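Long-range contact in endo-1,4-beta-mannanase (Eisenia fetida, PDB 5Y6T), which probably hydrolyses internal beta-1,4-mannosidic linkages of mannans, as a cold-adapted endo-beta-mannanase of glycoside hydrolase family 5: residues L15-M27 and L348-I362. Numbering follows the deposited sequence. Where two conformers were deposited one is given.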
loop_
_atom_site.group_PDB
_atom_site.type_symbol
_atom_site.label_atom_id
_atom_site.label_comp_id
_atom_site.label_asym_id
_atom_site.label_seq_id
_atom_site.Cartn_x
_atom_site.Cartn_y
_atom_site.Cartn_z
ATOM N N LEU A 15 15.552 -1.740 -1.514
ATOM C CA LEU A 15 14.834 -2.795 -0.827
ATOM C C LEU A 15 15.678 -4.069 -0.812
ATOM O O LEU A 15 16.171 -4.550 -1.849
ATOM C CB LEU A 15 13.544 -3.084 -1.572
ATOM C CG LEU A 15 12.491 -3.902 -0.858
ATOM C CD1 LEU A 15 11.912 -3.152 0.335
ATOM C CD2 LEU A 15 11.351 -4.188 -1.856
ATOM N N ARG A 16 15.802 -4.646 0.392
ATOM C CA ARG A 16 16.670 -5.756 0.610
ATOM C C ARG A 16 16.034 -6.866 1.426
ATOM O O ARG A 16 15.158 -6.657 2.302
ATOM C CB ARG A 16 17.939 -5.298 1.321
ATOM C CG ARG A 16 18.705 -4.301 0.493
ATOM C CD ARG A 16 20.142 -4.325 0.782
ATOM N NE ARG A 16 20.823 -3.370 -0.074
ATOM C CZ ARG A 16 21.962 -2.773 0.250
ATOM N NH1 ARG A 16 22.531 -3.001 1.433
ATOM N NH2 ARG A 16 22.504 -1.922 -0.606
ATOM N N LEU A 17 16.457 -8.067 1.106
ATOM C CA LEU A 17 16.053 -9.238 1.901
ATOM C C LEU A 17 17.317 -10.051 2.032
ATOM O O LEU A 17 17.921 -10.461 1.063
ATOM C CB LEU A 17 14.967 -10.016 1.221
ATOM C CG LEU A 17 14.486 -11.215 2.050
ATOM C CD1 LEU A 17 13.895 -10.828 3.390
ATOM C CD2 LEU A 17 13.530 -11.967 1.132
ATOM N N ASN A 18 17.695 -10.293 3.295
ATOM C CA ASN A 18 18.948 -10.968 3.643
ATOM C C ASN A 18 20.004 -10.008 3.043
ATOM O O ASN A 18 19.830 -8.757 3.146
ATOM C CB ASN A 18 18.925 -12.416 3.115
ATOM C CG ASN A 18 19.832 -13.401 3.913
ATOM O OD1 ASN A 18 20.043 -14.541 3.461
ATOM N ND2 ASN A 18 20.355 -12.977 5.074
ATOM N N GLY A 19 21.048 -10.485 2.400
ATOM C CA GLY A 19 22.037 -9.520 1.874
ATOM C C GLY A 19 21.616 -8.602 0.705
ATOM O O GLY A 19 22.244 -7.569 0.441
ATOM N N GLU A 20 20.502 -8.955 0.056
ATOM C CA GLU A 20 20.370 -8.847 -1.362
ATOM C C GLU A 20 19.246 -7.865 -1.787
ATOM O O GLU A 20 18.178 -7.794 -1.150
ATOM C CB GLU A 20 20.085 -10.261 -1.849
ATOM C CG GLU A 20 19.888 -10.448 -3.343
ATOM C CD GLU A 20 19.893 -11.933 -3.760
ATOM O OE1 GLU A 20 19.262 -12.742 -3.059
ATOM O OE2 GLU A 20 20.530 -12.284 -4.790
ATOM N N LYS A 21 19.495 -7.118 -2.846
ATOM C CA LYS A 21 18.433 -6.287 -3.398
ATOM C C LYS A 21 17.343 -7.160 -3.991
ATOM O O LYS A 21 17.617 -8.156 -4.718
ATOM C CB LYS A 21 18.949 -5.325 -4.454
ATOM C CG LYS A 21 17.861 -4.461 -5.076
ATOM C CD LYS A 21 18.429 -3.685 -6.268
ATOM C CE LYS A 21 17.493 -2.658 -6.818
ATOM N NZ LYS A 21 17.356 -1.499 -5.936
ATOM N N VAL A 22 16.106 -6.829 -3.646
ATOM C CA VAL A 22 14.930 -7.614 -4.127
ATOM C C VAL A 22 13.938 -6.646 -4.752
ATOM O O VAL A 22 13.866 -5.504 -4.369
ATOM C CB VAL A 22 14.274 -8.441 -2.994
ATOM C CG1 VAL A 22 15.217 -9.576 -2.600
ATOM C CG2 VAL A 22 13.951 -7.614 -1.753
ATOM N N PHE A 23 13.141 -7.153 -5.692
ATOM C CA PHE A 23 12.128 -6.353 -6.371
ATOM C C PHE A 23 10.767 -7.000 -6.130
ATOM O O PHE A 23 10.627 -8.175 -6.368
ATOM C CB PHE A 23 12.444 -6.348 -7.855
ATOM C CG PHE A 23 11.490 -5.543 -8.694
ATOM C CD1 PHE A 23 10.349 -6.125 -9.196
ATOM C CD2 PHE A 23 11.729 -4.176 -8.936
ATOM C CE1 PHE A 23 9.458 -5.384 -9.976
ATOM C CE2 PHE A 23 10.858 -3.445 -9.737
ATOM C CZ PHE A 23 9.767 -4.062 -10.286
ATOM N N MET A 24 9.766 -6.233 -5.708
ATOM C CA MET A 24 8.470 -6.833 -5.447
ATOM C C MET A 24 7.639 -6.833 -6.737
ATOM O O MET A 24 7.135 -5.793 -7.179
ATOM C CB MET A 24 7.706 -6.020 -4.364
ATOM C CG MET A 24 8.438 -5.921 -3.044
ATOM S SD MET A 24 8.565 -7.483 -2.160
ATOM C CE MET A 24 10.186 -8.057 -2.704
ATOM N N SER A 25 7.459 -8.011 -7.322
ATOM C CA SER A 25 6.705 -8.171 -8.539
ATOM C C SER A 25 5.442 -8.960 -8.276
ATOM O O SER A 25 5.530 -10.040 -7.779
ATOM C CB SER A 25 7.524 -8.890 -9.601
ATOM O OG SER A 25 6.813 -9.108 -10.792
ATOM N N GLY A 26 4.279 -8.377 -8.491
ATOM C CA GLY A 26 3.071 -9.053 -8.116
ATOM C C GLY A 26 1.825 -8.293 -8.457
ATOM O O GLY A 26 1.819 -7.520 -9.398
ATOM N N MET A 27 0.741 -8.629 -7.783
ATOM C CA MET A 27 -0.555 -7.993 -8.053
ATOM C C MET A 27 -1.171 -7.458 -6.803
ATOM O O MET A 27 -1.038 -8.059 -5.721
ATOM C CB MET A 27 -1.545 -9.024 -8.677
ATOM C CG MET A 27 -1.029 -9.680 -9.931
ATOM S SD MET A 27 -2.393 -10.674 -10.655
ATOM C CE MET A 27 -1.503 -11.743 -11.778
ATOM N N LEU A 348 9.128 -10.964 -15.697
ATOM C CA LEU A 348 10.182 -10.744 -14.681
ATOM C C LEU A 348 10.728 -11.989 -14.031
ATOM O O LEU A 348 11.741 -11.947 -13.337
ATOM C CB LEU A 348 9.768 -9.744 -13.591
ATOM C CG LEU A 348 9.462 -8.369 -14.190
ATOM C CD1 LEU A 348 9.148 -7.431 -13.059
ATOM C CD2 LEU A 348 10.602 -7.795 -15.033
ATOM N N ARG A 349 10.023 -13.085 -14.204
ATOM C CA ARG A 349 10.418 -14.347 -13.533
ATOM C C ARG A 349 11.894 -14.648 -13.870
ATOM O O ARG A 349 12.355 -14.514 -15.037
ATOM C CB ARG A 349 9.559 -15.504 -14.002
ATOM C CG ARG A 349 9.817 -16.747 -13.154
ATOM C CD ARG A 349 9.272 -18.065 -13.567
ATOM N NE ARG A 349 8.178 -18.062 -14.497
ATOM C CZ ARG A 349 6.973 -18.559 -14.270
ATOM N NH1 ARG A 349 6.669 -19.037 -13.092
ATOM N NH2 ARG A 349 6.099 -18.610 -15.249
ATOM N N GLY A 350 12.603 -15.061 -12.833
ATOM C CA GLY A 350 13.996 -15.518 -13.012
ATOM C C GLY A 350 15.006 -14.388 -13.137
ATOM O O GLY A 350 16.182 -14.662 -13.240
ATOM N N ARG A 351 14.584 -13.118 -13.183
ATOM C CA ARG A 351 15.542 -12.023 -13.261
ATOM C C ARG A 351 16.255 -11.786 -11.970
ATOM O O ARG A 351 15.685 -11.936 -10.895
ATOM C CB ARG A 351 14.881 -10.758 -13.772
ATOM C CG ARG A 351 14.340 -11.096 -15.169
ATOM C CD ARG A 351 14.045 -9.971 -16.058
ATOM N NE ARG A 351 13.236 -10.419 -17.194
ATOM C CZ ARG A 351 13.649 -10.852 -18.401
ATOM N NH1 ARG A 351 14.925 -10.953 -18.741
ATOM N NH2 ARG A 351 12.728 -11.100 -19.323
ATOM N N ASN A 352 17.541 -11.461 -12.071
ATOM C CA ASN A 352 18.293 -11.087 -10.901
ATOM C C ASN A 352 19.512 -10.321 -11.361
ATOM O O ASN A 352 20.643 -10.847 -11.353
ATOM C CB ASN A 352 18.720 -12.269 -9.996
ATOM C CG ASN A 352 19.263 -11.788 -8.661
ATOM O OD1 ASN A 352 19.178 -10.601 -8.340
ATOM N ND2 ASN A 352 19.840 -12.695 -7.893
ATOM N N ASP A 353 19.225 -9.122 -11.839
ATOM C CA ASP A 353 20.252 -8.113 -12.139
ATOM C C ASP A 353 20.355 -7.195 -10.934
ATOM O O ASP A 353 19.502 -6.313 -10.715
ATOM C CB ASP A 353 19.890 -7.415 -13.466
ATOM C CG ASP A 353 21.035 -6.589 -14.074
ATOM O OD1 ASP A 353 22.000 -6.152 -13.317
ATOM O OD2 ASP A 353 20.935 -6.339 -15.325
ATOM N N GLN A 354 21.428 -7.368 -10.136
ATOM C CA GLN A 354 21.580 -6.531 -8.967
ATOM C C GLN A 354 21.888 -5.074 -9.319
ATOM O O GLN A 354 21.770 -4.221 -8.467
ATOM C CB GLN A 354 22.689 -7.104 -8.057
ATOM C CG GLN A 354 22.238 -8.395 -7.400
ATOM C CD GLN A 354 21.259 -8.195 -6.265
ATOM O OE1 GLN A 354 21.548 -7.536 -5.246
ATOM N NE2 GLN A 354 20.111 -8.789 -6.397
ATOM N N ASN A 355 22.284 -4.821 -10.559
ATOM C CA ASN A 355 22.504 -3.465 -11.008
ATOM C C ASN A 355 21.191 -2.820 -11.468
ATOM O O ASN A 355 21.142 -1.663 -11.760
ATOM C CB ASN A 355 23.595 -3.454 -12.100
ATOM C CG ASN A 355 23.107 -3.043 -13.490
ATOM O OD1 ASN A 355 23.119 -1.850 -13.864
ATOM N ND2 ASN A 355 22.767 -4.022 -14.289
ATOM N N ALA A 356 20.133 -3.632 -11.549
ATOM C CA ALA A 356 18.800 -3.183 -11.979
ATOM C C ALA A 356 17.879 -3.496 -10.777
ATOM O O ALA A 356 18.279 -3.244 -9.656
ATOM C CB ALA A 356 18.418 -3.856 -13.291
ATOM N N GLY A 357 16.656 -4.008 -10.949
ATOM C CA GLY A 357 15.746 -4.187 -9.792
ATOM C C GLY A 357 16.098 -5.233 -8.754
ATOM O O GLY A 357 15.584 -5.184 -7.659
ATOM N N GLY A 358 16.981 -6.182 -9.101
ATOM C CA GLY A 358 17.437 -7.207 -8.170
ATOM C C GLY A 358 16.640 -8.523 -8.291
ATOM O O GLY A 358 16.087 -8.863 -9.347
ATOM N N ARG A 359 16.600 -9.261 -7.215
ATOM C CA ARG A 359 16.116 -10.632 -7.227
ATOM C C ARG A 359 14.584 -10.666 -7.256
ATOM O O ARG A 359 13.951 -10.023 -6.474
ATOM C CB ARG A 359 16.616 -11.360 -5.990
ATOM C CG ARG A 359 16.117 -12.771 -5.863
ATOM C CD ARG A 359 16.895 -13.532 -4.781
ATOM N NE ARG A 359 16.582 -14.966 -4.786
ATOM C CZ ARG A 359 17.254 -15.915 -4.119
ATOM N NH1 ARG A 359 18.328 -15.629 -3.390
ATOM N NH2 ARG A 359 16.873 -17.181 -4.220
ATOM N N ILE A 360 14.016 -11.420 -8.173
ATOM C CA ILE A 360 12.596 -11.718 -8.311
ATOM C C ILE A 360 12.252 -13.047 -7.654
ATOM O O ILE A 360 11.276 -13.100 -6.882
ATOM C CB ILE A 360 12.166 -11.759 -9.814
ATOM C CG1 ILE A 360 12.438 -10.402 -10.474
ATOM C CG2 ILE A 360 10.728 -12.242 -9.965
ATOM C CD1 ILE A 360 11.448 -9.312 -10.119
ATOM N N ASP A 361 13.054 -14.115 -7.897
ATOM C CA ASP A 361 12.657 -15.452 -7.412
ATOM C C ASP A 361 13.135 -15.583 -5.968
ATOM O O ASP A 361 14.176 -16.186 -5.673
ATOM C CB ASP A 361 13.259 -16.615 -8.246
ATOM C CG ASP A 361 12.822 -16.588 -9.725
ATOM O OD1 ASP A 361 11.881 -15.846 -10.145
ATOM O OD2 ASP A 361 13.440 -17.300 -10.518
ATOM N N ILE A 362 12.381 -15.002 -5.068
ATOM C CA ILE A 362 12.742 -14.943 -3.673
ATOM C C ILE A 362 12.391 -16.257 -2.989
ATOM O O ILE A 362 11.412 -16.930 -3.354
ATOM C CB ILE A 362 11.989 -13.757 -3.052
ATOM C CG1 ILE A 362 12.557 -12.460 -3.604
ATOM C CG2 ILE A 362 12.097 -13.763 -1.534
ATOM C CD1 ILE A 362 11.622 -11.293 -3.429
HETATM O O HOH W 1 14.532 -3.337 -5.952
#
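V22 and R359 form a single beta bridge where the short, weakly bonded hairpin 352-359 lies against strand 20-28, which pairs in parallel with strands 65-72 and 322-325 in the barrel of this GH5 (beta/alpha)8 enzyme. R359 N donates to K21 O, and F23 N returns a bond to R359 O at 3.1 Å. K21 O also accepts from Q354 NE2, while Q354 OE1 takes K21 N in its carbonyl plane, so one amide grips both backbone polar atoms of K21.

From CB outward, R359 first lies 3.6 Å (CB) from K21 O; its CD then sits 3.0 Å from E20 OE1, and NE donates to D361 O. NH1 ends in a salt bridge to the syn lone pair of E20 OE1, the carboxylate standing 87° to the guanidinium.

In F23, a chi1 of -179° swings CG away from the backbone N and carries the ring toward G357 and I360, with Y316 of helix 308-317 meeting it edge-to-face. Without the ring, as with an alanine here, I360 CD1 and L348 CD1 would probably lose their aromatic neighbour and a gap would open beside G357. On the other side of the strand, M24 CE touches I362 CD1 at 3.6 Å.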